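PDB 2G5D: GNA33 from Neisseria gonorrhoeae FA 1090, which probably cleaves the beta-1,4 bond between MurNAc and GlcNAc in peptidoglycan as an exolytic transglycosylase, leaving a 1,6-anhydro bond in the MurNAc residue. Local coordinates for residues L48-P51 with H52-A55. Residues are numbered along the deposited sequence; the frame is centred on the assembly and turned at random.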
# COMPACT_ATOMS: atom_id res chain seq x y z
N LEU A 48 -4.13 -22.65 18.32
CA LEU A 48 -3.94 -23.89 17.55
C LEU A 48 -5.10 -24.24 16.63
O LEU A 48 -5.06 -25.20 15.89
CB LEU A 48 -3.58 -25.05 18.48
CG LEU A 48 -2.06 -25.14 18.77
CD1 LEU A 48 -1.80 -26.09 19.94
CD2 LEU A 48 -1.26 -25.62 17.53
N SER A 49 -6.13 -23.44 16.68
CA SER A 49 -7.14 -23.45 15.62
C SER A 49 -6.67 -22.81 14.27
O SER A 49 -7.32 -23.00 13.23
CB SER A 49 -8.44 -22.84 16.13
OG SER A 49 -9.00 -23.68 17.12
N MET A 50 -5.56 -22.05 14.30
CA MET A 50 -4.92 -21.56 13.08
C MET A 50 -4.05 -22.66 12.44
O MET A 50 -3.25 -23.30 13.11
CB MET A 50 -4.13 -20.26 13.33
CG MET A 50 -5.02 -19.14 13.80
SD MET A 50 -4.29 -17.58 14.32
CE MET A 50 -3.93 -17.85 16.06
N PRO A 51 -4.28 -22.93 11.14
CA PRO A 51 -3.60 -24.04 10.49
C PRO A 51 -2.09 -23.75 10.35
O PRO A 51 -1.73 -22.64 9.99
CB PRO A 51 -4.29 -24.15 9.13
CG PRO A 51 -4.89 -22.79 8.86
CD PRO A 51 -5.18 -22.19 10.22
N HIS A 52 -1.25 -24.73 10.68
CA HIS A 52 0.21 -24.57 10.64
C HIS A 52 0.78 -23.51 11.58
O HIS A 52 1.92 -23.09 11.42
CB HIS A 52 0.70 -24.32 9.21
CG HIS A 52 0.41 -25.45 8.28
ND1 HIS A 52 0.67 -25.37 6.93
CD2 HIS A 52 -0.13 -26.67 8.49
CE1 HIS A 52 0.31 -26.50 6.35
NE2 HIS A 52 -0.19 -27.30 7.27
N TRP A 53 -0.01 -23.13 12.58
CA TRP A 53 0.44 -22.29 13.67
C TRP A 53 1.79 -22.75 14.23
O TRP A 53 2.72 -21.95 14.36
CB TRP A 53 -0.57 -22.30 14.81
CG TRP A 53 -0.08 -21.51 15.96
CD1 TRP A 53 0.52 -21.98 17.11
CD2 TRP A 53 -0.10 -20.08 16.07
NE1 TRP A 53 0.86 -20.91 17.93
CE2 TRP A 53 0.49 -19.74 17.31
CE3 TRP A 53 -0.58 -19.05 15.25
CZ2 TRP A 53 0.62 -18.41 17.74
CZ3 TRP A 53 -0.44 -17.73 15.67
CH2 TRP A 53 0.14 -17.42 16.90
N ALA A 54 1.88 -24.02 14.59
CA ALA A 54 3.10 -24.63 15.18
C ALA A 54 4.36 -24.40 14.36
O ALA A 54 5.43 -24.10 14.93
CB ALA A 54 2.88 -26.14 15.38
N ALA A 55 4.22 -24.52 13.03
CA ALA A 55 5.34 -24.46 12.08
C ALA A 55 5.70 -23.06 11.51
O ALA A 55 6.55 -22.94 10.62
CB ALA A 55 5.11 -25.48 10.94
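Trp53 N donates to Met50 O over 3.3 Å, a long bond bent to 155° at the hydrogen. The N-H reaches the carbonyl from above its plane, not along a lone pair, and closes the four-residue turn whose corners are Pro51 and His52. Pro51 sits at polyproline-like angles and His52 at a positive phi of 62°, the pair that defines a type II turn. The reversal sends the Met50 and Trp53 side chains off the turn side by side in the same direction. In Trp53, CG lies anti to the backbone N (chi1 177°), which brings the six-membered ring of the indole beside the thioether. Met50 bends at chi3 and sets its methyl obliquely against that ring, CE standing 3.5 Å from Trp53 CZ3 and nearly as close to CE3. The sulfur lies beside the same ring: Met50 SD is 5.0 Å from its centroid, well off the normal, a slanting Met-aromatic contact. At the pyrrole end Leu48 crosses the indole at about a right angle and touches more lightly, Leu48 CD2 to Trp53 CD1 being 4.1 Å. The buried indole is anchored by a hydrogen bond from its NE1 to Glu100 of helix 92-102, and Phe58 packs on it edge-to-face. Phe354 and Leu411 touch both Met50 and Trp53. Thus, in the loop between strand 40-44 and helix 58-72, Met50, Pro51 and Trp53 pack on barrel strands 352-358 and 403-413, and Trp53 also on helix 92-102, around a type II beta turn with proline and histidine at its corners.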